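Local coordinates for UL18 protein (Human herpesvirus 5, PDB 3D2U), which mimics a host MHC class I molecule, binding peptide and beta-2-microglobulin, and engages the inhibitory receptor LILRB1 to modulate NK-cell activity, at residues C209-F215 with G247-G252; N260-C265 with I276-T281; N130-W134 with T163-R167. The protein carries 4 engineered substitutions. All coordinates share one frame. Residues are numbered along the deposited sequence.

Contact 1: C209-F215 with G247-G252; sequences CTSYGFF and GTFHQG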
ATOM      1  N   CYS A 209       0.492 -14.992  13.848  1.00 43.07           N
ATOM      2  CA  CYS A 209       1.112 -16.099  13.129  1.00 49.08           C
ATOM      3  C   CYS A 209       1.693 -15.551  11.837  1.00 39.96           C
ATOM      4  O   CYS A 209       0.950 -15.045  10.996  1.00 24.70           O
ATOM      5  CB  CYS A 209       0.085 -17.170  12.793  1.00 53.75           C
ATOM      6  SG  CYS A 209       0.816 -18.689  12.095  1.00 48.07           S
ATOM      7  N   THR A 210       3.011 -15.677  11.680  1.00 23.62           N
ATOM      8  CA  THR A 210       3.729 -15.154  10.508  1.00 43.26           C
ATOM      9  C   THR A 210       4.519 -16.213   9.726  1.00 31.57           C
ATOM     10  O   THR A 210       5.132 -17.107  10.315  1.00 29.63           O
ATOM     11  CB  THR A 210       4.722 -14.048  10.938  1.00 35.29           C
ATOM     12  OG1 THR A 210       4.027 -13.057  11.703  1.00 34.06           O
ATOM     13  CG2 THR A 210       5.366 -13.393   9.732  1.00 33.05           C
ATOM     14  N   SER A 211       4.489 -16.104   8.400  1.00 27.71           N
ATOM     15  CA  SER A 211       5.205 -17.025   7.521  1.00 32.11           C
ATOM     16  C   SER A 211       6.379 -16.283   6.875  1.00 29.86           C
ATOM     17  O   SER A 211       6.221 -15.169   6.368  1.00 28.90           O
ATOM     18  CB  SER A 211       4.255 -17.591   6.455  1.00 26.05           C
ATOM     19  OG  SER A 211       3.319 -18.487   7.043  1.00 26.96           O
ATOM     20  N   TYR A 212       7.551 -16.911   6.901  1.00 32.77           N
ATOM     21  CA  TYR A 212       8.776 -16.312   6.375  1.00 37.87           C
ATOM     22  C   TYR A 212       9.456 -17.109   5.258  1.00 33.96           C
ATOM     23  O   TYR A 212       9.527 -18.338   5.314  1.00 31.35           O
ATOM     24  CB  TYR A 212       9.813 -16.136   7.496  1.00 35.60           C
ATOM     25  CG  TYR A 212       9.333 -15.474   8.774  1.00 42.49           C
ATOM     26  CD1 TYR A 212       8.566 -16.180   9.716  1.00 36.38           C
ATOM     27  CD2 TYR A 212       9.706 -14.161   9.077  1.00 21.16           C
ATOM     28  CE1 TYR A 212       8.189 -15.593  10.929  1.00 42.48           C
ATOM     29  CE2 TYR A 212       9.341 -13.565  10.296  1.00 30.03           C
ATOM     30  CZ  TYR A 212       8.583 -14.289  11.213  1.00 37.16           C
ATOM     31  OH  TYR A 212       8.221 -13.717  12.415  1.00 28.85           O
ATOM     32  N   GLY A 213       9.969 -16.390   4.263  1.00 26.16           N
ATOM     33  CA  GLY A 213      10.697 -16.997   3.162  1.00 29.71           C
ATOM     34  C   GLY A 213      10.055 -18.080   2.314  1.00 35.30           C
ATOM     35  O   GLY A 213      10.689 -19.089   2.016  1.00 36.89           O
ATOM     36  N   PHE A 214       8.817 -17.881   1.888  1.00 22.96           N
ATOM     37  CA  PHE A 214       8.191 -18.889   1.061  1.00 23.29           C
ATOM     38  C   PHE A 214       8.135 -18.446  -0.378  1.00 30.88           C
ATOM     39  O   PHE A 214       8.129 -17.255  -0.668  1.00 26.40           O
ATOM     40  CB  PHE A 214       6.777 -19.245   1.571  1.00 33.92           C
ATOM     41  CG  PHE A 214       5.838 -18.064   1.720  1.00 33.61           C
ATOM     42  CD1 PHE A 214       4.850 -17.816   0.770  1.00 30.95           C
ATOM     43  CD2 PHE A 214       5.900 -17.244   2.850  1.00 35.51           C
ATOM     44  CE1 PHE A 214       3.923 -16.769   0.953  1.00 45.79           C
ATOM     45  CE2 PHE A 214       4.988 -16.204   3.042  1.00 28.77           C
ATOM     46  CZ  PHE A 214       3.994 -15.965   2.091  1.00 19.98           C
ATOM     47  N   PHE A 215       8.106 -19.442  -1.261  1.00 39.94           N
ATOM     48  CA  PHE A 215       8.024 -19.281  -2.699  1.00 41.03           C
ATOM     49  C   PHE A 215       7.456 -20.603  -3.232  1.00 35.25           C
ATOM     50  O   PHE A 215       7.917 -21.671  -2.858  1.00 28.29           O
ATOM     51  CB  PHE A 215       9.428 -19.068  -3.288  1.00 19.82           C
ATOM     52  CG  PHE A 215       9.449 -19.080  -4.777  1.00 33.27           C
ATOM     53  CD1 PHE A 215       8.897 -18.019  -5.495  1.00 37.70           C
ATOM     54  CD2 PHE A 215       9.968 -20.167  -5.470  1.00 38.62           C
ATOM     55  CE1 PHE A 215       8.861 -18.041  -6.884  1.00 37.29           C
ATOM     56  CE2 PHE A 215       9.936 -20.197  -6.868  1.00 43.22           C
ATOM     57  CZ  PHE A 215       9.381 -19.133  -7.573  1.00 34.93           C
ATOM     58  N   GLY A 247      13.840 -13.211  -3.512  1.00 34.66           N
ATOM     59  CA  GLY A 247      12.784 -13.800  -4.307  1.00 41.91           C
ATOM     60  C   GLY A 247      11.727 -14.577  -3.546  1.00 36.62           C
ATOM     61  O   GLY A 247      10.929 -15.294  -4.162  1.00 30.76           O
ATOM     62  N   THR A 248      11.712 -14.481  -2.221  1.00 24.05           N
ATOM     63  CA  THR A 248      10.677 -15.178  -1.482  1.00 33.75           C
ATOM     64  C   THR A 248       9.720 -14.166  -0.850  1.00 28.04           C
ATOM     65  O   THR A 248       9.898 -12.951  -0.979  1.00 25.79           O
ATOM     66  CB  THR A 248      11.253 -16.125  -0.404  1.00 45.98           C
ATOM     67  OG1 THR A 248      11.877 -15.366   0.641  1.00 40.52           O
ATOM     68  CG2 THR A 248      12.265 -17.078  -1.032  1.00 34.87           C
ATOM     69  N   PHE A 249       8.703 -14.675  -0.170  1.00 34.91           N
ATOM     70  CA  PHE A 249       7.702 -13.813   0.411  1.00 38.23           C
ATOM     71  C   PHE A 249       7.508 -13.903   1.916  1.00 35.78           C
ATOM     72  O   PHE A 249       8.045 -14.787   2.589  1.00 32.01           O
ATOM     73  CB  PHE A 249       6.392 -14.041  -0.338  1.00 24.44           C
ATOM     74  CG  PHE A 249       6.503 -13.770  -1.814  1.00 39.98           C
ATOM     75  CD1 PHE A 249       6.199 -12.516  -2.327  1.00 28.52           C
ATOM     76  CD2 PHE A 249       6.978 -14.753  -2.683  1.00 46.64           C
ATOM     77  CE1 PHE A 249       6.373 -12.238  -3.688  1.00 29.48           C
ATOM     78  CE2 PHE A 249       7.154 -14.486  -4.037  1.00 38.76           C
ATOM     79  CZ  PHE A 249       6.850 -13.225  -4.540  1.00 36.45           C
ATOM     80  N   HIS A 250       6.715 -12.969   2.425  1.00 29.83           N
ATOM     81  CA  HIS A 250       6.462 -12.837   3.849  1.00 32.85           C
ATOM     82  C   HIS A 250       5.015 -12.429   4.134  1.00 31.13           C
ATOM     83  O   HIS A 250       4.455 -11.600   3.429  1.00 31.93           O
ATOM     84  CB  HIS A 250       7.408 -11.749   4.370  1.00 19.51           C
ATOM     85  CG  HIS A 250       7.181 -11.357   5.795  1.00 32.58           C
ATOM     86  ND1 HIS A 250       8.071 -11.667   6.800  1.00 31.98           N
ATOM     87  CD2 HIS A 250       6.181 -10.659   6.380  1.00 20.84           C
ATOM     88  CE1 HIS A 250       7.630 -11.176   7.943  1.00 37.03           C
ATOM     89  NE2 HIS A 250       6.485 -10.559   7.717  1.00 26.72           N
ATOM     90  N   GLN A 251       4.410 -13.003   5.166  1.00 31.32           N
ATOM     91  CA  GLN A 251       3.065 -12.593   5.537  1.00 44.00           C
ATOM     92  C   GLN A 251       2.747 -12.886   6.998  1.00 32.74           C
ATOM     93  O   GLN A 251       2.926 -14.009   7.481  1.00 27.25           O
ATOM     94  CB  GLN A 251       2.001 -13.211   4.612  1.00 29.18           C
ATOM     95  CG  GLN A 251       0.619 -12.549   4.779  1.00 27.51           C
ATOM     96  CD  GLN A 251      -0.356 -12.867   3.654  1.00 39.34           C
ATOM     97  OE1 GLN A 251      -0.428 -13.995   3.178  1.00 34.42           O
ATOM     98  NE2 GLN A 251      -1.131 -11.872   3.247  1.00 33.49           N
ATOM     99  N   GLY A 252       2.306 -11.847   7.706  1.00 35.81           N
ATOM    100  CA  GLY A 252       1.938 -11.977   9.109  1.00 26.44           C
ATOM    101  C   GLY A 252       0.448 -11.712   9.278  1.00 33.01           C
ATOM    102  O   GLY A 252      -0.121 -10.892   8.553  1.00 40.65           O
TER
HETATM  103  O   HOH W   1      10.186 -13.250   5.500  1.00 28.68           O

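Contact 2: N260-C265 with I276-T281; sequences NQNYTC and IPISVT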
ATOM      1  N   ASN A 260      -8.323 -16.887  27.111  1.00 47.86           N
ATOM      2  CA  ASN A 260      -9.018 -18.065  27.569  1.00 50.19           C
ATOM      3  C   ASN A 260      -8.786 -19.316  26.718  1.00 55.78           C
ATOM      4  O   ASN A 260      -8.417 -20.376  27.217  1.00 47.61           O
ATOM      5  CB  ASN A 260     -10.501 -17.708  27.511  1.00 55.18           C
ATOM      6  CG  ASN A 260     -11.336 -18.474  28.487  1.00 54.72           C
ATOM      7  OD1 ASN A 260     -10.967 -19.560  28.932  1.00 69.67           O
ATOM      8  ND2 ASN A 260     -12.493 -17.919  28.816  1.00 65.25           N
ATOM      9  N   GLN A 261      -9.004 -19.154  25.418  1.00 49.09           N
ATOM     10  CA  GLN A 261      -8.972 -20.237  24.443  1.00 50.57           C
ATOM     11  C   GLN A 261      -7.718 -20.934  23.902  1.00 51.15           C
ATOM     12  O   GLN A 261      -6.582 -20.464  24.009  1.00 39.28           O
ATOM     13  CB  GLN A 261      -9.814 -19.775  23.262  1.00 48.16           C
ATOM     14  CG  GLN A 261     -10.995 -18.919  23.694  1.00 53.88           C
ATOM     15  CD  GLN A 261     -11.979 -19.682  24.554  1.00 54.82           C
ATOM     16  OE1 GLN A 261     -12.744 -20.509  24.052  1.00 50.22           O
ATOM     17  NE2 GLN A 261     -11.962 -19.416  25.858  1.00 43.60           N
ATOM     18  N   ASN A 262      -7.978 -22.097  23.310  1.00 39.21           N
ATOM     19  CA  ASN A 262      -6.966 -22.924  22.664  1.00 52.64           C
ATOM     20  C   ASN A 262      -6.986 -22.542  21.178  1.00 37.17           C
ATOM     21  O   ASN A 262      -8.007 -22.685  20.511  1.00 46.24           O
ATOM     22  CB  ASN A 262      -7.307 -24.425  22.788  1.00 37.25           C
ATOM     23  CG  ASN A 262      -6.802 -25.051  24.080  1.00 56.81           C
ATOM     24  OD1 ASN A 262      -5.990 -24.468  24.797  1.00 57.62           O
ATOM     25  ND2 ASN A 262      -7.271 -26.268  24.368  1.00 63.55           N
ATOM     26  N   TYR A 263      -5.867 -22.038  20.674  1.00 33.71           N
ATOM     27  CA  TYR A 263      -5.753 -21.678  19.259  1.00 27.73           C
ATOM     28  C   TYR A 263      -4.475 -22.260  18.693  1.00 37.27           C
ATOM     29  O   TYR A 263      -3.475 -22.378  19.392  1.00 35.15           O
ATOM     30  CB  TYR A 263      -5.664 -20.162  19.037  1.00 26.80           C
ATOM     31  CG  TYR A 263      -6.964 -19.411  18.982  1.00 48.97           C
ATOM     32  CD1 TYR A 263      -7.645 -19.063  20.150  1.00 50.20           C
ATOM     33  CD2 TYR A 263      -7.513 -19.031  17.759  1.00 42.38           C
ATOM     34  CE1 TYR A 263      -8.846 -18.358  20.097  1.00 23.97           C
ATOM     35  CE2 TYR A 263      -8.714 -18.317  17.695  1.00 47.11           C
ATOM     36  CZ  TYR A 263      -9.371 -17.989  18.872  1.00 48.94           C
ATOM     37  OH  TYR A 263     -10.562 -17.306  18.814  1.00 40.74           O
ATOM     38  N   THR A 264      -4.519 -22.598  17.410  1.00 46.67           N
ATOM     39  CA  THR A 264      -3.354 -23.101  16.692  1.00 53.12           C
ATOM     40  C   THR A 264      -3.354 -22.358  15.356  1.00 43.94           C
ATOM     41  O   THR A 264      -4.378 -21.824  14.933  1.00 40.97           O
ATOM     42  CB  THR A 264      -3.441 -24.612  16.388  1.00 36.89           C
ATOM     43  OG1 THR A 264      -4.471 -24.839  15.423  1.00 42.20           O
ATOM     44  CG2 THR A 264      -3.735 -25.410  17.652  1.00 31.72           C
ATOM     45  N   CYS A 265      -2.209 -22.308  14.693  1.00 45.34           N
ATOM     46  CA  CYS A 265      -2.157 -21.651  13.402  1.00 38.99           C
ATOM     47  C   CYS A 265      -1.886 -22.694  12.330  1.00 36.74           C
ATOM     48  O   CYS A 265      -0.932 -23.453  12.436  1.00 28.40           O
ATOM     49  CB  CYS A 265      -1.061 -20.594  13.387  1.00 30.92           C
ATOM     50  SG  CYS A 265      -0.830 -19.806  11.767  1.00 41.47           S
ATOM     51  N   ILE A 276       0.813 -25.293  14.201  1.00 29.17           N
ATOM     52  CA  ILE A 276       1.512 -25.031  15.456  1.00 35.14           C
ATOM     53  C   ILE A 276       0.594 -24.420  16.520  1.00 40.78           C
ATOM     54  O   ILE A 276      -0.323 -23.654  16.207  1.00 34.70           O
ATOM     55  CB  ILE A 276       2.736 -24.058  15.253  1.00 37.54           C
ATOM     56  CG1 ILE A 276       2.261 -22.657  14.818  1.00 28.41           C
ATOM     57  CG2 ILE A 276       3.693 -24.624  14.218  1.00 34.22           C
ATOM     58  CD1 ILE A 276       1.606 -22.606  13.450  1.00 55.72           C
ATOM     59  N   PRO A 277       0.817 -24.779  17.799  1.00 40.51           N
ATOM     60  CA  PRO A 277       0.012 -24.253  18.908  1.00 43.61           C
ATOM     61  C   PRO A 277       0.348 -22.775  19.068  1.00 38.73           C
ATOM     62  O   PRO A 277       1.510 -22.384  18.968  1.00 50.53           O
ATOM     63  CB  PRO A 277       0.473 -25.094  20.103  1.00 42.65           C
ATOM     64  CG  PRO A 277       1.901 -25.430  19.750  1.00 46.67           C
ATOM     65  CD  PRO A 277       1.789 -25.776  18.288  1.00 30.37           C
ATOM     66  N   ILE A 278      -0.664 -21.949  19.297  1.00 30.58           N
ATOM     67  CA  ILE A 278      -0.419 -20.527  19.429  1.00 39.74           C
ATOM     68  C   ILE A 278      -0.779 -19.998  20.841  1.00 52.57           C
ATOM     69  O   ILE A 278      -0.112 -19.104  21.363  1.00 47.87           O
ATOM     70  CB  ILE A 278      -1.075 -19.815  18.188  1.00 47.97           C
ATOM     71  CG1 ILE A 278       0.058 -19.337  17.275  1.00 47.72           C
ATOM     72  CG2 ILE A 278      -2.049 -18.738  18.581  1.00 48.07           C
ATOM     73  CD1 ILE A 278      -0.382 -18.764  15.947  1.00 60.52           C
ATOM     74  N   SER A 279      -1.792 -20.589  21.472  1.00 52.73           N
ATOM     75  CA  SER A 279      -2.168 -20.260  22.858  1.00 51.41           C
ATOM     76  C   SER A 279      -2.749 -21.545  23.453  1.00 46.27           C
ATOM     77  O   SER A 279      -3.590 -22.199  22.821  1.00 40.96           O
ATOM     78  CB  SER A 279      -3.187 -19.109  22.943  1.00 41.49           C
ATOM     79  OG  SER A 279      -4.442 -19.470  22.403  1.00 61.61           O
ATOM     80  N   VAL A 280      -2.291 -21.909  24.653  1.00 46.50           N
ATOM     81  CA  VAL A 280      -2.743 -23.142  25.305  1.00 48.05           C
ATOM     82  C   VAL A 280      -3.423 -23.093  26.684  1.00 63.21           C
ATOM     83  O   VAL A 280      -2.900 -22.507  27.633  1.00 65.46           O
ATOM     84  CB  VAL A 280      -1.579 -24.173  25.428  1.00 53.78           C
ATOM     85  CG1 VAL A 280      -1.527 -25.044  24.180  1.00 49.75           C
ATOM     86  CG2 VAL A 280      -0.247 -23.447  25.626  1.00 51.30           C
ATOM     87  N   THR A 281      -4.585 -23.754  26.744  1.00 58.29           N
ATOM     88  CA  THR A 281      -5.453 -23.977  27.920  1.00 51.11           C
ATOM     89  C   THR A 281      -6.906 -23.501  27.863  1.00 60.46           C
ATOM     90  O   THR A 281      -7.196 -22.329  28.195  1.00 73.29           O
ATOM     91  CB  THR A 281      -4.830 -23.491  29.235  1.00 49.39           C
ATOM     92  OG1 THR A 281      -3.753 -24.367  29.583  1.00 65.99           O
ATOM     93  CG2 THR A 281      -5.859 -23.543  30.373  1.00 62.96           C
ATOM     94  OXT THR A 281      -7.757 -24.342  27.503  1.00 65.78           O
TER

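Contact 3: N130-W134 with T163-R167; sequences NLTLW and TTIQR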
ATOM      1  N   ASN A 130      -6.972 -12.014 -28.374  1.00 53.70           N
ATOM      2  CA  ASN A 130      -6.285 -12.422 -29.606  1.00 28.67           C
ATOM      3  C   ASN A 130      -4.979 -11.644 -29.937  1.00 48.72           C
ATOM      4  O   ASN A 130      -4.207 -12.063 -30.804  1.00 48.64           O
ATOM      5  CB  ASN A 130      -7.280 -12.328 -30.752  1.00 48.14           C
ATOM      6  CG  ASN A 130      -7.990 -11.000 -30.833  1.00 63.19           C
ATOM      7  OD1 ASN A 130      -8.081 -10.425 -31.927  1.00 62.01           O
ATOM      8  ND2 ASN A 130      -8.508 -10.507 -29.711  1.00 59.47           N
ATOM      9  N   LEU A 131      -4.722 -10.536 -29.250  1.00 57.24           N
ATOM     10  CA  LEU A 131      -3.536  -9.716 -29.482  1.00 43.04           C
ATOM     11  C   LEU A 131      -3.459  -9.172 -30.915  1.00 47.37           C
ATOM     12  O   LEU A 131      -2.400  -9.145 -31.550  1.00 52.93           O
ATOM     13  CB  LEU A 131      -2.282 -10.518 -29.093  1.00 50.37           C
ATOM     14  CG  LEU A 131      -2.320 -10.994 -27.623  1.00 55.27           C
ATOM     15  CD1 LEU A 131      -1.142 -11.909 -27.294  1.00 44.81           C
ATOM     16  CD2 LEU A 131      -2.321  -9.781 -26.696  1.00 31.15           C
ATOM     17  N   THR A 132      -4.605  -8.710 -31.406  1.00 59.15           N
ATOM     18  CA  THR A 132      -4.698  -8.135 -32.743  1.00 49.78           C
ATOM     19  C   THR A 132      -5.274  -6.698 -32.707  1.00 53.81           C
ATOM     20  O   THR A 132      -4.888  -5.867 -33.528  1.00 58.57           O
ATOM     21  CB  THR A 132      -5.580  -9.027 -33.677  1.00 55.58           C
ATOM     22  OG1 THR A 132      -6.961  -8.894 -33.318  1.00 55.59           O
ATOM     23  CG2 THR A 132      -5.184 -10.497 -33.539  1.00 45.92           C
ATOM     24  N   LEU A 133      -6.151  -6.407 -31.735  1.00 50.87           N
ATOM     25  CA  LEU A 133      -6.813  -5.094 -31.612  1.00 52.12           C
ATOM     26  C   LEU A 133      -6.443  -4.213 -30.393  1.00 58.02           C
ATOM     27  O   LEU A 133      -6.830  -4.524 -29.264  1.00 51.54           O
ATOM     28  CB  LEU A 133      -8.354  -5.305 -31.648  1.00 59.46           C
ATOM     29  CG  LEU A 133      -9.347  -5.153 -30.469  1.00 55.09           C
ATOM     30  CD1 LEU A 133     -10.323  -4.016 -30.774  1.00 47.94           C
ATOM     31  CD2 LEU A 133     -10.164  -6.436 -30.247  1.00 58.18           C
ATOM     32  N   TRP A 134      -5.721  -3.108 -30.611  1.00 54.32           N
ATOM     33  CA  TRP A 134      -5.359  -2.212 -29.492  1.00 50.52           C
ATOM     34  C   TRP A 134      -6.549  -1.381 -29.019  1.00 38.20           C
ATOM     35  O   TRP A 134      -7.337  -0.901 -29.823  1.00 68.33           O
ATOM     36  CB  TRP A 134      -4.243  -1.217 -29.865  1.00 50.04           C
ATOM     37  CG  TRP A 134      -2.872  -1.796 -30.063  1.00 43.98           C
ATOM     38  CD1 TRP A 134      -2.375  -2.324 -31.215  1.00 52.73           C
ATOM     39  CD2 TRP A 134      -1.816  -1.890 -29.089  1.00 45.75           C
ATOM     40  NE1 TRP A 134      -1.080  -2.739 -31.029  1.00 51.89           N
ATOM     41  CE2 TRP A 134      -0.713  -2.489 -29.737  1.00 44.52           C
ATOM     42  CE3 TRP A 134      -1.699  -1.530 -27.740  1.00 47.06           C
ATOM     43  CZ2 TRP A 134       0.500  -2.742 -29.077  1.00 47.03           C
ATOM     44  CZ3 TRP A 134      -0.487  -1.782 -27.083  1.00 50.48           C
ATOM     45  CH2 TRP A 134       0.594  -2.384 -27.757  1.00 42.72           C
ATOM     46  N   THR A 163       2.274  -4.705 -34.844  1.00 44.28           N
ATOM     47  CA  THR A 163       1.502  -5.417 -33.831  1.00 44.51           C
ATOM     48  C   THR A 163       1.758  -6.915 -33.819  1.00 53.52           C
ATOM     49  O   THR A 163       1.938  -7.527 -32.762  1.00 64.90           O
ATOM     50  CB  THR A 163      -0.005  -5.208 -34.044  1.00 51.04           C
ATOM     51  OG1 THR A 163      -0.357  -3.883 -33.636  1.00 65.49           O
ATOM     52  CG2 THR A 163      -0.817  -6.231 -33.248  1.00 34.24           C
ATOM     53  N   THR A 164       1.743  -7.514 -35.000  1.00 58.53           N
ATOM     54  CA  THR A 164       1.978  -8.944 -35.111  1.00 48.58           C
ATOM     55  C   THR A 164       3.336  -9.306 -34.527  1.00 58.19           C
ATOM     56  O   THR A 164       3.455 -10.316 -33.834  1.00 56.00           O
ATOM     57  CB  THR A 164       1.936  -9.388 -36.568  1.00 61.54           C
ATOM     58  OG1 THR A 164       2.739  -8.491 -37.349  1.00 56.00           O
ATOM     59  CG2 THR A 164       0.497  -9.392 -37.081  1.00 55.04           C
ATOM     60  N   ILE A 165       4.363  -8.496 -34.787  1.00 40.20           N
ATOM     61  CA  ILE A 165       5.665  -8.843 -34.234  1.00 58.18           C
ATOM     62  C   ILE A 165       5.598  -8.832 -32.704  1.00 64.65           C
ATOM     63  O   ILE A 165       6.258  -9.648 -32.053  1.00 53.55           O
ATOM     64  CB  ILE A 165       6.831  -7.926 -34.754  1.00 46.62           C
ATOM     65  CG1 ILE A 165       7.375  -7.039 -33.632  1.00 41.24           C
ATOM     66  CG2 ILE A 165       6.378  -7.111 -35.948  1.00 48.10           C
ATOM     67  CD1 ILE A 165       8.427  -7.711 -32.772  1.00 58.73           C
ATOM     68  N   GLN A 166       4.806  -7.931 -32.118  1.00 48.22           N
ATOM     69  CA  GLN A 166       4.698  -7.930 -30.662  1.00 44.06           C
ATOM     70  C   GLN A 166       4.017  -9.236 -30.239  1.00 43.78           C
ATOM     71  O   GLN A 166       4.426  -9.858 -29.259  1.00 51.51           O
ATOM     72  CB  GLN A 166       3.896  -6.719 -30.137  1.00 36.88           C
ATOM     73  CG  GLN A 166       4.597  -5.355 -30.239  1.00 44.71           C
ATOM     74  CD  GLN A 166       6.002  -5.312 -29.622  1.00 49.67           C
ATOM     75  OE1 GLN A 166       6.965  -4.929 -30.286  1.00 54.06           O
ATOM     76  NE2 GLN A 166       6.115  -5.690 -28.354  1.00 40.18           N
ATOM     77  N   ARG A 167       2.997  -9.656 -30.991  1.00 41.00           N
ATOM     78  CA  ARG A 167       2.263 -10.888 -30.684  1.00 49.21           C
ATOM     79  C   ARG A 167       3.130 -12.143 -30.817  1.00 52.04           C
ATOM     80  O   ARG A 167       3.003 -13.080 -30.026  1.00 48.09           O
ATOM     81  CB  ARG A 167       1.042 -11.046 -31.603  1.00 52.87           C
ATOM     82  CG  ARG A 167       0.163 -12.255 -31.269  1.00 49.24           C
ATOM     83  CD  ARG A 167      -0.709 -12.717 -32.443  1.00 47.13           C
ATOM     84  NE  ARG A 167      -1.502 -11.646 -33.042  1.00 58.05           N
ATOM     85  CZ  ARG A 167      -1.211 -11.048 -34.194  1.00 62.59           C
ATOM     86  NH1 ARG A 167      -0.140 -11.412 -34.886  1.00 59.99           N
ATOM     87  NH2 ARG A 167      -1.998 -10.088 -34.664  1.00 58.14           N
TER

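Contact 1: C209-F215 with G247-G252
In the four-stranded sheet of the alpha3 immunoglobulin C1-set domain, strands 209-212 and 249-252 run antiparallel, with axes 4.6 Å apart at closest approach and 178° between their directions. A G1 beta bulge breaks the pairing, with Gly-213 and Phe-214 both facing Phe-249. Gly-213 takes positive phi (56°), which suits a residue without a side chain. Gly-247 lies against the Phe-215 ring. Thr-248 CB lies 3.3 Å from Phe-214 O, while its hydroxyl hydrogen-bonds Asp-246. Phe-249 N donates to Phe-214 O (2.7 Å), and Phe-214 N to Phe-249 O (3.3 Å). Phe-249 CB also makes a CH-pi contact, 4.0 Å from the Phe-214 ring centroid. On the other face, His-250 turns its ring edge to the face of Tyr-212, centroids 5.2 Å apart. His-250 NE2 and Thr-210 OG1 hydrogen-bond the backbone of the beta-2-microglobulin chain. Gln-251 pairs with Ser-211: Ser-211 N to Gln-251 O 2.8 Å, Gln-251 N to Ser-211 O 3.1 Å. Gly-252 CA sits 3.5 Å from Thr-210 OG1, where a CB would clash.

Contact 2: N260-C265 with I276-T281
The strands 262-265 and 276-279 run antiparallel, 4.3 Å apart at closest approach and at 137° to each other. Cys-265 N donates to Ile-276 O at 2.8 Å. The register then shifts by one. Tyr-263 O accepts from both Ile-278 N (2.8 Å) and Ser-279 N (3.2 Å), and Tyr-263 N donates to Ser-279 O (3.1 Å). Two residues opposite one make this a classic beta bulge. It lies in the hairpin of strands 262-268 and 273-279, part of the three-stranded sheet of the C1-set immunoglobulin domain. Cys-265 CB packs 3.2 Å from Ile-278 CD1. Cys-265 SG joins Cys-209 SG in the disulfide that ties together the two sheets of the sandwich. Tyr-263 CB lies 3.9 Å from Ile-278 CG2, and the Tyr-263 ring stacks on His-225. Toward the chain end the links become polar. Ser-279 OG donates to Gln-261 O at 2.9 Å. Asn-262 OD1 accepts a short 2.5 Å hydrogen bond from the backbone Thr-281 N of the last residue of the construct.

Contact 3: N130-W134 with T163-R167
This is a loop-to-helix contact in the peptide-binding platform. The loop 130-134 follows strand 122-127, and its side chains and carbonyls meet one side of helix 161-171. The contact is small, burying 288 Å² in all, and its helix side is made by residues one turn apart. Thr-163 and Arg-167 both point their CA-to-CB bonds toward the loop, and Arg-167 N donates to Thr-163 O at 3.0 Å within the helix. Trp-134 NE1 donates to Thr-163 OG1 at 2.9 Å, so the indole meets the threonine with its edge. The same hydroxyl also hydrogen-bonds Ser-159 O. The fold is that of MHC class I alpha1 and alpha2, where helices border a groove above a beta sheet. Trp-134, Ile-165 and Gln-166 pack on apolar side chains of the bound peptide. Leu-131 CB lies 3.7 Å from Arg-167 CG, and Leu-131 also packs on Phe-110 of the sheet. Arg-167 NE makes a weak hydrogen bond to Leu-131 O (3.0 Å, 120° at the hydrogen). Thr-132 CG2 approaches Arg-167 NH2 at 3.4 Å. In the loop itself, Thr-132 OG1 donates a very short 2.4 Å hydrogen bond to Asn-130 OD1.

Overall arrangement
Contacts 1 and 2 belong to the alpha3 immunoglobulin domain, one in each sheet of its sandwich. Their centres are about 21 Å apart, and they touch through the Cys-209 to Cys-265 disulfide and through Cys-209 CB on Ile-278 CD1 at 3.6 Å. Contact 1 is buried and partly covered by beta-2-microglobulin. Contact 2 runs from a buried cysteine to the exposed end of the construct, and no other protein chain of the assembly touches it. Both rest on backbone strand pairing with a bulge. Contact 3 stands apart in the peptide-binding platform, its centre about 37 Å from that of contact 1 and about 55 Å from that of contact 2. Partly buried, it relies on helix side chains meeting loop side chains and a loop carbonyl.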